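Local coordinates for protein thioesterase superfamily (Jannaschia sp., PDB 2OAF) that probably hydrolyses acyl thioesters, as a hot-dog-fold member of the thioesterase superfamily whose own substrate is not established, at residues G110-G114 with V115-V119. Numbering follows the deposited sequence. Where two conformers were deposited one is given.
Sequences GVQDG and VTCFV
Gly110 O takes two backbone donors at a classic beta bulge: Cys117 N lies 2.8 Å from Gly110 O, and Phe118 N reaches the same oxygen on a lone pair at 3.2 Å. The Gly110-Phe118 pair is closed by the return bond from Gly110 N to Phe118 O, 2.9 Å long and fairly straight at 160°. Beyond the bulge the antiparallel register slips by one, setting Val111 against Thr116 as a non-hydrogen-bonded pair, where Val111 CA makes a CA-H...O contact with Val115 O. Val115 O also accepts Gln112 N at 2.9 Å, while Val115 N returns a bond to Gln112 O from well above the carbonyl plane, closing the type I' turn through Asp113 and Gly114. A water bridges Gly114 O, to which it donates over a doubtfully short 2.5 Å, and Thr116 OG1, which also bonds to Arg12 NH1. Phe118 CG sits between backbone N and carbonyl carbon (chi1 65°), bringing the ring back over its own hairpin partner, with Gly110 CA 3.8 Å from the ring centroid in a CH-pi contact; the side chain also touches Met78 and Phe80. Cut back to an alanine here, it would probably leave Gly110 without this cover and open a gap beside those two residues. On the same face Gln112 CB rests 3.9 Å from Cys117 SG, and Gln112 NE2 is bonded to Thr85 O. The hairpin links strands 103-112 and 115-128 within the curled antiparallel sheet of the hot-dog fold: strand 90-99 flanks the first through Val111 and Lys91, strand 69-80 the second through Val119 and Asp79.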
ATOM      1  N   GLY B 110       5.049  18.950  -0.228  1.00 28.70           N
ATOM      2  CA  GLY B 110       5.050  18.214   1.043  1.00 29.03           C
ATOM      3  C   GLY B 110       6.139  18.826   1.894  1.00 28.84           C
ATOM      4  O   GLY B 110       7.306  18.812   1.488  1.00 28.63           O
ATOM      5  N   VAL B 111       5.747  19.395   3.042  1.00 27.92           N
ATOM      6  CA  VAL B 111       6.635  20.204   3.885  1.00 25.77           C
ATOM      7  C   VAL B 111       6.641  19.679   5.299  1.00 27.22           C
ATOM      8  O   VAL B 111       5.573  19.395   5.850  1.00 29.18           O
ATOM      9  CB  VAL B 111       6.148  21.677   3.897  1.00 28.92           C
ATOM     10  CG1 VAL B 111       7.108  22.527   4.711  1.00 24.85           C
ATOM     11  CG2 VAL B 111       6.024  22.191   2.439  1.00 24.33           C
ATOM     12  N   GLN B 112       7.834  19.471   5.863  1.00 27.46           N
ATOM     13  CA  GLN B 112       7.974  18.970   7.227  1.00 27.82           C
ATOM     14  C   GLN B 112       8.860  19.885   8.040  1.00 29.30           C
ATOM     15  O   GLN B 112      10.027  20.076   7.694  1.00 27.78           O
ATOM     16  CB  GLN B 112       8.573  17.558   7.249  1.00 31.74           C
ATOM     17  CG  GLN B 112       7.590  16.471   6.935  1.00 36.63           C
ATOM     18  CD  GLN B 112       8.027  15.114   7.440  1.00 37.46           C
ATOM     19  OE1 GLN B 112       9.174  14.712   7.271  1.00 34.81           O
ATOM     20  NE2 GLN B 112       7.078  14.372   8.007  1.00 30.16           N
ATOM     21  N   ASP B 113       8.306  20.451   9.112  1.00 28.45           N
ATOM     22  CA  ASP B 113       9.021  21.424   9.896  1.00 29.91           C
ATOM     23  C   ASP B 113       9.574  22.545   9.021  1.00 30.18           C
ATOM     24  O   ASP B 113      10.701  23.039   9.210  1.00 31.03           O
ATOM     25  CB  ASP B 113      10.100  20.737  10.701  1.00 28.01           C
ATOM     26  CG  ASP B 113      10.017  21.080  12.158  1.00 36.09           C
ATOM     27  OD1 ASP B 113       8.896  21.351  12.612  1.00 42.81           O
ATOM     28  OD2 ASP B 113      11.051  21.026  12.832  1.00 42.64           O
ATOM     29  N   GLY B 114       8.744  22.975   8.075  1.00 30.74           N
ATOM     30  CA  GLY B 114       9.103  24.044   7.132  1.00 29.44           C
ATOM     31  C   GLY B 114      10.052  23.728   6.007  1.00 29.37           C
ATOM     32  O   GLY B 114      10.294  24.580   5.150  1.00 27.03           O
ATOM     33  N   VAL B 115      10.610  22.518   6.003  1.00 29.44           N
ATOM     34  CA  VAL B 115      11.465  22.055   4.925  1.00 29.19           C
ATOM     35  C   VAL B 115      10.613  21.433   3.827  1.00 30.49           C
ATOM     36  O   VAL B 115       9.804  20.535   4.095  1.00 30.42           O
ATOM     37  CB  VAL B 115      12.451  20.946   5.420  1.00 30.10           C
ATOM     38  CG1 VAL B 115      13.397  20.483   4.282  1.00 26.79           C
ATOM     39  CG2 VAL B 115      13.256  21.436   6.640  1.00 24.97           C
ATOM     40  N   THR B 116      10.813  21.868   2.586  1.00 30.65           N
ATOM     41  CA  THR B 116      10.088  21.293   1.463  1.00 29.56           C
ATOM     42  C   THR B 116      10.744  19.982   1.071  1.00 30.66           C
ATOM     43  O   THR B 116      11.848  19.946   0.548  1.00 28.48           O
ATOM     44  CB  THR B 116      10.062  22.249   0.280  1.00 33.19           C
ATOM     45  OG1 THR B 116       9.408  23.439   0.696  1.00 27.37           O
ATOM     46  CG2 THR B 116       9.310  21.632  -0.928  1.00 26.25           C
ATOM     47  N   CYS B 117      10.068  18.897   1.413  1.00 30.19           N
ATOM     48  CA  CYS B 117      10.580  17.562   1.170  1.00 29.64           C
ATOM     49  C   CYS B 117      10.328  17.123  -0.261  1.00 28.61           C
ATOM     50  O   CYS B 117      11.162  16.425  -0.856  1.00 29.43           O
ATOM     51  CB  CYS B 117       9.948  16.576   2.131  1.00 29.48           C
ATOM     52  SG  CYS B 117      10.346  17.028   3.840  1.00 31.88           S
ATOM     53  N   PHE B 118       9.150  17.444  -0.790  1.00 26.54           N
ATOM     54  CA  PHE B 118       8.870  17.139  -2.198  1.00 26.77           C
ATOM     55  C   PHE B 118       7.935  18.162  -2.827  1.00 28.66           C
ATOM     56  O   PHE B 118       7.188  18.847  -2.146  1.00 26.42           O
ATOM     57  CB  PHE B 118       8.323  15.718  -2.403  1.00 28.51           C
ATOM     58  CG  PHE B 118       6.964  15.464  -1.783  1.00 26.58           C
ATOM     59  CD1 PHE B 118       5.807  15.942  -2.365  1.00 29.20           C
ATOM     60  CD2 PHE B 118       6.855  14.727  -0.626  1.00 26.91           C
ATOM     61  CE1 PHE B 118       4.560  15.720  -1.789  1.00 31.68           C
ATOM     62  CE2 PHE B 118       5.610  14.442  -0.073  1.00 24.39           C
ATOM     63  CZ  PHE B 118       4.454  14.959  -0.661  1.00 29.19           C
ATOM     64  N   VAL B 119       8.049  18.288  -4.136  1.00 28.88           N
ATOM     65  CA  VAL B 119       7.227  19.200  -4.906  0.50 28.38           C
ATOM     66  C   VAL B 119       6.655  18.349  -6.034  1.00 29.92           C
ATOM     67  O   VAL B 119       7.390  17.641  -6.713  1.00 30.19           O
ATOM     68  CB  VAL B 119       8.045  20.429  -5.392  0.50 30.19           C
ATOM     69  CG1 VAL B 119       9.004  20.945  -4.265  0.50 24.37           C
ATOM     70  CG2 VAL B 119       8.828  20.112  -6.629  0.50 32.52           C
TER
HETATM   71  O   HOH W   1      10.096  25.333   2.723  1.00 33.50           O